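Local coordinates for protein putative secreted lipase (Streptomyces sp. W007, PDB 5H6B) that probably hydrolyses the ester bonds of triacylglycerols, as a thermostable secreted lipase of the alpha/beta-hydrolase superfamily, at residues 193-205 and 226-238. Residues are numbered along the deposited sequence; the frame is centred on the assembly and turned at random.
Sequences TVIATKYDQVVTP and PVDLSEHVAIGTI
The amide of Q201 spans the start of helix 232-237 with both its ends, its oxygen taking a backbone N-H and its nitrogen feeding the capping carboxylate. Q201 OE1 accepts from H232 N at 3.1 Å, in the carbonyl plane on a lone pair, while Q201 NE2 gives an almost straight bond of 2.8 Å to the anti lone pair of E231 OE2. A glutamine suits this place because one flat group offers both a donor and an acceptor; its chain, bent at chi2 (-77°), brings the amide to the helix start. E231, the N-cap residue, curls its own chain so that OE1 and OE2 receive A234 N and V233 N, and OE2 thus holds two donors.

Beside this network H232 points its ring at D200. With CG anti to the backbone N (chi1 -175°), H232 ND1 donates to D200 OD2 at 2.9 Å; the oxygen lies in the ring plane and is met on its syn side, somewhat out of the carboxylate plane. Aspartate fits because OD1 takes V202 N and V203 N, the former closing an Asx turn, leaving OD2 for H232. V202, an apolar branch suited to a ring face, sets CB 3.8 Å from the H232 ring centroid, offset toward the rim, in a CH-pi contact; V203 CG2 reaches H232 CE1.

Farther along, T197 OG1 donates to S230 O at 2.6 Å, accepts from Y199 N in an ST turn and is also hydrogen-bonded to Q222 OE1; the small branched side chain leaves CB and CG2 against I235 CD1. Y199 CE2 rests against L229 CD2, and the tyrosine hydroxyl shares a water with P226 O.

Histidine's second ring nitrogen, NE2, is hydrogen-bonded to S109 OG, in what is probably the GxSxG nucleophile elbow, so the loop after strand 191-196 and the start of helix 232-237 together present what are probably the Asp and His of an alpha/beta-hydrolase lipase's Ser-His-Asp catalytic triad.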
ATOM      1  N   THR A 193      -8.228  -3.718  -5.006  1.00 40.95           N
ATOM      2  CA  THR A 193      -7.560  -5.019  -5.187  1.00 39.71           C
ATOM      3  C   THR A 193      -6.723  -5.313  -3.926  1.00 39.41           C
ATOM      4  O   THR A 193      -6.169  -4.402  -3.306  1.00 38.18           O
ATOM      5  CB  THR A 193      -6.666  -5.035  -6.445  1.00 41.22           C
ATOM      6  OG1 THR A 193      -7.413  -4.563  -7.582  1.00 41.81           O
ATOM      7  CG2 THR A 193      -6.103  -6.437  -6.740  1.00 39.66           C
ATOM      8  N   VAL A 194      -6.699  -6.577  -3.520  1.00 37.26           N
ATOM      9  CA  VAL A 194      -5.871  -7.034  -2.417  1.00 37.36           C
ATOM     10  C   VAL A 194      -5.098  -8.252  -2.915  1.00 38.60           C
ATOM     11  O   VAL A 194      -5.675  -9.175  -3.494  1.00 39.63           O
ATOM     12  CB  VAL A 194      -6.686  -7.408  -1.172  1.00 35.93           C
ATOM     13  CG1 VAL A 194      -5.781  -7.943  -0.074  1.00 37.03           C
ATOM     14  CG2 VAL A 194      -7.469  -6.219  -0.658  1.00 37.26           C
ATOM     15  N   ILE A 195      -3.782  -8.217  -2.714  1.00 37.01           N
ATOM     16  CA  ILE A 195      -2.913  -9.322  -3.039  1.00 32.61           C
ATOM     17  C   ILE A 195      -2.298  -9.741  -1.711  1.00 33.06           C
ATOM     18  O   ILE A 195      -1.616  -8.952  -1.051  1.00 32.99           O
ATOM     19  CB  ILE A 195      -1.830  -8.916  -4.054  1.00 32.78           C
ATOM     20  CG1 ILE A 195      -2.459  -8.292  -5.303  1.00 31.51           C
ATOM     21  CG2 ILE A 195      -0.972 -10.119  -4.414  1.00 32.99           C
ATOM     22  CD1 ILE A 195      -1.514  -7.444  -6.110  1.00 32.78           C
ATOM     23  N   ALA A 196      -2.568 -10.990  -1.330  1.00 33.65           N
ATOM     24  CA  ALA A 196      -2.138 -11.569  -0.086  1.00 32.44           C
ATOM     25  C   ALA A 196      -1.373 -12.842  -0.358  1.00 34.05           C
ATOM     26  O   ALA A 196      -1.528 -13.463  -1.425  1.00 34.68           O
ATOM     27  CB  ALA A 196      -3.341 -11.863   0.797  1.00 32.62           C
ATOM     28  N   THR A 197      -0.564 -13.228   0.626  1.00 32.51           N
ATOM     29  CA  THR A 197       0.197 -14.483   0.587  1.00 34.37           C
ATOM     30  C   THR A 197      -0.180 -15.333   1.811  1.00 36.94           C
ATOM     31  O   THR A 197      -0.290 -14.833   2.950  1.00 34.51           O
ATOM     32  CB  THR A 197       1.726 -14.263   0.542  1.00 32.88           C
ATOM     33  OG1 THR A 197       2.396 -15.511   0.714  1.00 34.69           O
ATOM     34  CG2 THR A 197       2.216 -13.290   1.627  1.00 33.08           C
ATOM     35  N   LYS A 198      -0.328 -16.627   1.575  1.00 38.07           N
ATOM     36  CA  LYS A 198      -0.759 -17.554   2.602  1.00 42.32           C
ATOM     37  C   LYS A 198       0.378 -17.807   3.574  1.00 40.49           C
ATOM     38  O   LYS A 198       0.143 -18.322   4.638  1.00 43.26           O
ATOM     39  CB  LYS A 198      -1.221 -18.873   1.979  1.00 47.24           C
ATOM     40  CG  LYS A 198      -0.089 -19.842   1.673  1.00 51.10           C
ATOM     41  CD  LYS A 198      -0.480 -20.893   0.659  1.00 56.60           C
ATOM     42  CE  LYS A 198      -1.543 -21.824   1.182  1.00 60.06           C
ATOM     43  NZ  LYS A 198      -1.933 -22.743   0.080  1.00 65.22           N
ATOM     44  N   TYR A 199       1.614 -17.458   3.201  1.00 42.51           N
ATOM     45  CA  TYR A 199       2.756 -17.563   4.114  1.00 42.67           C
ATOM     46  C   TYR A 199       2.998 -16.267   4.908  1.00 41.81           C
ATOM     47  O   TYR A 199       4.071 -16.100   5.493  1.00 43.93           O
ATOM     48  CB  TYR A 199       4.000 -17.974   3.330  1.00 45.62           C
ATOM     49  CG  TYR A 199       3.762 -19.219   2.528  1.00 49.27           C
ATOM     50  CD1 TYR A 199       3.678 -20.473   3.151  1.00 50.88           C
ATOM     51  CD2 TYR A 199       3.574 -19.148   1.149  1.00 53.28           C
ATOM     52  CE1 TYR A 199       3.444 -21.627   2.413  1.00 50.83           C
ATOM     53  CE2 TYR A 199       3.345 -20.291   0.402  1.00 53.74           C
ATOM     54  CZ  TYR A 199       3.269 -21.523   1.034  1.00 55.56           C
ATOM     55  OH  TYR A 199       3.027 -22.638   0.253  1.00 57.18           O
ATOM     56  N   ASP A 200       2.004 -15.371   4.956  1.00 37.90           N
ATOM     57  CA  ASP A 200       2.114 -14.158   5.755  1.00 37.34           C
ATOM     58  C   ASP A 200       2.263 -14.506   7.238  1.00 36.54           C
ATOM     59  O   ASP A 200       1.395 -15.129   7.817  1.00 35.60           O
ATOM     60  CB  ASP A 200       0.922 -13.239   5.531  1.00 36.05           C
ATOM     61  CG  ASP A 200       1.230 -11.781   5.868  1.00 37.75           C
ATOM     62  OD1 ASP A 200       1.698 -11.529   7.006  1.00 36.11           O
ATOM     63  OD2 ASP A 200       0.972 -10.883   5.009  1.00 33.42           O
ATOM     64  N   GLN A 201       3.376 -14.076   7.831  1.00 35.86           N
ATOM     65  CA  GLN A 201       3.676 -14.302   9.253  1.00 35.38           C
ATOM     66  C   GLN A 201       3.333 -13.121  10.178  1.00 35.51           C
ATOM     67  O   GLN A 201       3.374 -13.264  11.400  1.00 37.68           O
ATOM     68  CB  GLN A 201       5.160 -14.695   9.400  1.00 37.27           C
ATOM     69  CG  GLN A 201       6.203 -13.555   9.362  1.00 37.69           C
ATOM     70  CD  GLN A 201       6.520 -13.002   7.973  1.00 37.01           C
ATOM     71  OE1 GLN A 201       5.649 -12.937   7.090  1.00 36.54           O
ATOM     72  NE2 GLN A 201       7.774 -12.563   7.781  1.00 36.56           N
ATOM     73  N   VAL A 202       3.036 -11.960   9.591  1.00 36.18           N
ATOM     74  CA  VAL A 202       2.837 -10.685  10.312  1.00 35.88           C
ATOM     75  C   VAL A 202       1.365 -10.366  10.549  1.00 37.44           C
ATOM     76  O   VAL A 202       1.023  -9.768  11.564  1.00 36.52           O
ATOM     77  CB  VAL A 202       3.432  -9.494   9.497  1.00 37.12           C
ATOM     78  CG1 VAL A 202       3.076  -8.127  10.107  1.00 36.40           C
ATOM     79  CG2 VAL A 202       4.939  -9.648   9.348  1.00 36.88           C
ATOM     80  N   VAL A 203       0.518 -10.713   9.578  1.00 41.61           N
ATOM     81  CA  VAL A 203      -0.894 -10.321   9.540  1.00 41.20           C
ATOM     82  C   VAL A 203      -1.674 -11.597   9.310  1.00 42.42           C
ATOM     83  O   VAL A 203      -1.867 -12.015   8.161  1.00 43.84           O
ATOM     84  CB  VAL A 203      -1.188  -9.344   8.384  1.00 40.12           C
ATOM     85  CG1 VAL A 203      -2.658  -8.957   8.380  1.00 42.34           C
ATOM     86  CG2 VAL A 203      -0.290  -8.119   8.462  1.00 40.59           C
ATOM     87  N   THR A 204      -2.075 -12.223  10.410  1.00 42.67           N
ATOM     88  CA  THR A 204      -2.763 -13.499  10.382  1.00 45.38           C
ATOM     89  C   THR A 204      -4.092 -13.421  11.155  1.00 47.44           C
ATOM     90  O   THR A 204      -4.242 -12.575  12.045  1.00 46.75           O
ATOM     91  CB  THR A 204      -1.901 -14.625  10.974  1.00 44.90           C
ATOM     92  OG1 THR A 204      -1.548 -14.299  12.318  1.00 43.35           O
ATOM     93  CG2 THR A 204      -0.646 -14.843  10.143  1.00 43.64           C
ATOM     94  N   PRO A 205      -5.067 -14.265  10.803  1.00 48.52           N
ATOM     95  CA  PRO A 205      -5.031 -15.117   9.602  1.00 46.23           C
ATOM     96  C   PRO A 205      -5.025 -14.230   8.354  1.00 42.95           C
ATOM     97  O   PRO A 205      -5.590 -13.132   8.380  1.00 42.84           O
ATOM     98  CB  PRO A 205      -6.318 -15.947   9.711  1.00 47.20           C
ATOM     99  CG  PRO A 205      -6.786 -15.781  11.131  1.00 45.45           C
ATOM    100  CD  PRO A 205      -6.334 -14.414  11.541  1.00 48.77           C
ATOM    101  N   PRO A 226       1.852 -21.196  -7.532  1.00 46.35           N
ATOM    102  CA  PRO A 226       1.888 -22.146  -6.407  1.00 44.34           C
ATOM    103  C   PRO A 226       3.217 -22.260  -5.652  1.00 43.51           C
ATOM    104  O   PRO A 226       3.206 -22.587  -4.458  1.00 41.35           O
ATOM    105  CB  PRO A 226       1.574 -23.502  -7.074  1.00 43.68           C
ATOM    106  CG  PRO A 226       0.796 -23.155  -8.297  1.00 44.37           C
ATOM    107  CD  PRO A 226       1.263 -21.807  -8.751  1.00 44.14           C
ATOM    108  N   VAL A 227       4.337 -22.039  -6.348  1.00 43.74           N
ATOM    109  CA  VAL A 227       5.673 -22.123  -5.738  1.00 43.52           C
ATOM    110  C   VAL A 227       6.267 -20.753  -5.339  1.00 46.68           C
ATOM    111  O   VAL A 227       7.422 -20.685  -4.925  1.00 52.99           O
ATOM    112  CB  VAL A 227       6.664 -22.924  -6.633  1.00 44.44           C
ATOM    113  CG1 VAL A 227       6.300 -24.417  -6.655  1.00 42.62           C
ATOM    114  CG2 VAL A 227       6.738 -22.358  -8.050  1.00 42.23           C
ATOM    115  N   ASP A 228       5.486 -19.674  -5.442  1.00 45.04           N
ATOM    116  CA  ASP A 228       5.875 -18.378  -4.867  1.00 43.23           C
ATOM    117  C   ASP A 228       5.527 -18.402  -3.374  1.00 43.42           C
ATOM    118  O   ASP A 228       4.359 -18.261  -2.985  1.00 40.36           O
ATOM    119  CB  ASP A 228       5.175 -17.216  -5.590  1.00 42.37           C
ATOM    120  CG  ASP A 228       5.641 -15.847  -5.105  1.00 44.24           C
ATOM    121  OD1 ASP A 228       6.372 -15.775  -4.098  1.00 46.08           O
ATOM    122  OD2 ASP A 228       5.262 -14.829  -5.726  1.00 40.57           O
ATOM    123  N   LEU A 229       6.553 -18.581  -2.547  1.00 40.80           N
ATOM    124  CA  LEU A 229       6.386 -18.646  -1.116  1.00 42.27           C
ATOM    125  C   LEU A 229       6.742 -17.329  -0.394  1.00 43.03           C
ATOM    126  O   LEU A 229       7.062 -17.366   0.788  1.00 43.34           O
ATOM    127  CB  LEU A 229       7.233 -19.798  -0.561  1.00 46.01           C
ATOM    128  CG  LEU A 229       7.224 -21.121  -1.344  1.00 47.61           C
ATOM    129  CD1 LEU A 229       8.111 -22.141  -0.649  1.00 49.16           C
ATOM    130  CD2 LEU A 229       5.812 -21.675  -1.523  1.00 45.62           C
ATOM    131  N   SER A 230       6.677 -16.179  -1.079  1.00 39.34           N
ATOM    132  CA  SER A 230       6.911 -14.880  -0.434  1.00 37.84           C
ATOM    133  C   SER A 230       6.137 -14.742   0.859  1.00 35.49           C
ATOM    134  O   SER A 230       4.977 -15.111   0.930  1.00 37.03           O
ATOM    135  CB  SER A 230       6.514 -13.700  -1.339  1.00 37.21           C
ATOM    136  OG  SER A 230       7.487 -13.493  -2.334  1.00 38.93           O
ATOM    137  N   GLU A 231       6.795 -14.192   1.868  1.00 34.36           N
ATOM    138  CA  GLU A 231       6.145 -13.818   3.117  1.00 35.11           C
ATOM    139  C   GLU A 231       5.818 -12.307   3.081  1.00 33.44           C
ATOM    140  O   GLU A 231       5.796 -11.695   2.008  1.00 32.43           O
ATOM    141  CB  GLU A 231       6.974 -14.278   4.336  1.00 36.18           C
ATOM    142  CG  GLU A 231       8.455 -13.885   4.368  1.00 38.32           C
ATOM    143  CD  GLU A 231       8.682 -12.391   4.243  1.00 42.14           C
ATOM    144  OE1 GLU A 231       9.087 -11.934   3.140  1.00 45.94           O
ATOM    145  OE2 GLU A 231       8.429 -11.661   5.232  1.00 41.15           O
ATOM    146  N   HIS A 232       5.555 -11.719   4.240  1.00 34.37           N
ATOM    147  CA  HIS A 232       4.969 -10.394   4.327  1.00 34.90           C
ATOM    148  C   HIS A 232       5.842  -9.289   3.704  1.00 34.84           C
ATOM    149  O   HIS A 232       5.327  -8.408   3.004  1.00 31.54           O
ATOM    150  CB  HIS A 232       4.658 -10.078   5.786  1.00 35.40           C
ATOM    151  CG  HIS A 232       3.951  -8.780   5.987  1.00 38.49           C
ATOM    152  ND1 HIS A 232       2.590  -8.632   5.817  1.00 39.56           N
ATOM    153  CD2 HIS A 232       4.417  -7.565   6.367  1.00 38.95           C
ATOM    154  CE1 HIS A 232       2.250  -7.380   6.062  1.00 38.68           C
ATOM    155  NE2 HIS A 232       3.339  -6.715   6.409  1.00 38.79           N
ATOM    156  N   VAL A 233       7.145  -9.341   3.950  1.00 30.50           N
ATOM    157  CA  VAL A 233       8.016  -8.276   3.492  1.00 32.18           C
ATOM    158  C   VAL A 233       8.316  -8.416   2.004  1.00 31.38           C
ATOM    159  O   VAL A 233       8.188  -7.450   1.260  1.00 31.00           O
ATOM    160  CB  VAL A 233       9.300  -8.177   4.365  1.00 33.17           C
ATOM    161  CG1 VAL A 233      10.278  -7.142   3.803  1.00 32.05           C
ATOM    162  CG2 VAL A 233       8.897  -7.791   5.791  1.00 33.14           C
ATOM    163  N   ALA A 234       8.675  -9.628   1.597  1.00 31.54           N
ATOM    164  CA  ALA A 234       9.054  -9.924   0.230  1.00 33.67           C
ATOM    165  C   ALA A 234       7.977  -9.559  -0.776  1.00 32.43           C
ATOM    166  O   ALA A 234       8.286  -8.960  -1.811  1.00 32.33           O
ATOM    167  CB  ALA A 234       9.414 -11.399   0.088  1.00 35.93           C
ATOM    168  N   ILE A 235       6.726  -9.897  -0.461  1.00 32.80           N
ATOM    169  CA  ILE A 235       5.610  -9.687  -1.390  1.00 32.20           C
ATOM    170  C   ILE A 235       5.455  -8.212  -1.804  1.00 31.81           C
ATOM    171  O   ILE A 235       5.136  -7.933  -2.951  1.00 32.15           O
ATOM    172  CB  ILE A 235       4.278 -10.281  -0.856  1.00 32.46           C
ATOM    173  CG1 ILE A 235       3.203 -10.350  -1.962  1.00 33.61           C
ATOM    174  CG2 ILE A 235       3.738  -9.507   0.334  1.00 34.40           C
ATOM    175  CD1 ILE A 235       1.897 -10.956  -1.474  1.00 34.55           C
ATOM    176  N   GLY A 236       5.706  -7.278  -0.893  1.00 31.49           N
ATOM    177  CA  GLY A 236       5.604  -5.854  -1.229  1.00 32.96           C
ATOM    178  C   GLY A 236       6.873  -5.122  -1.613  1.00 32.37           C
ATOM    179  O   GLY A 236       6.826  -3.927  -1.907  1.00 33.39           O
ATOM    180  N   THR A 237       7.998  -5.822  -1.617  1.00 33.13           N
ATOM    181  CA  THR A 237       9.307  -5.213  -1.894  1.00 33.67           C
ATOM    182  C   THR A 237       9.952  -5.753  -3.177  1.00 32.78           C
ATOM    183  O   THR A 237      10.340  -4.971  -4.029  1.00 33.89           O
ATOM    184  CB  THR A 237      10.269  -5.393  -0.677  1.00 32.90           C
ATOM    185  OG1 THR A 237      10.274  -6.752  -0.247  1.00 31.65           O
ATOM    186  CG2 THR A 237       9.832  -4.548   0.477  1.00 33.13           C
ATOM    187  N   ILE A 238      10.038  -7.076  -3.321  1.00 34.58           N
ATOM    188  CA  ILE A 238      10.816  -7.715  -4.404  1.00 34.73           C
ATOM    189  C   ILE A 238      10.055  -8.668  -5.339  1.00 36.61           C
ATOM    190  O   ILE A 238      10.608  -9.146  -6.327  1.00 36.95           O
ATOM    191  CB  ILE A 238      11.988  -8.512  -3.810  1.00 36.28           C
ATOM    192  CG1 ILE A 238      11.491  -9.621  -2.883  1.00 37.57           C
ATOM    193  CG2 ILE A 238      12.934  -7.579  -3.056  1.00 37.75           C
ATOM    194  CD1 ILE A 238      12.558 -10.642  -2.566  1.00 38.98           C
TER
HETATM  195  O   HOH W   1       1.537 -22.708  -2.311  1.00 46.59           O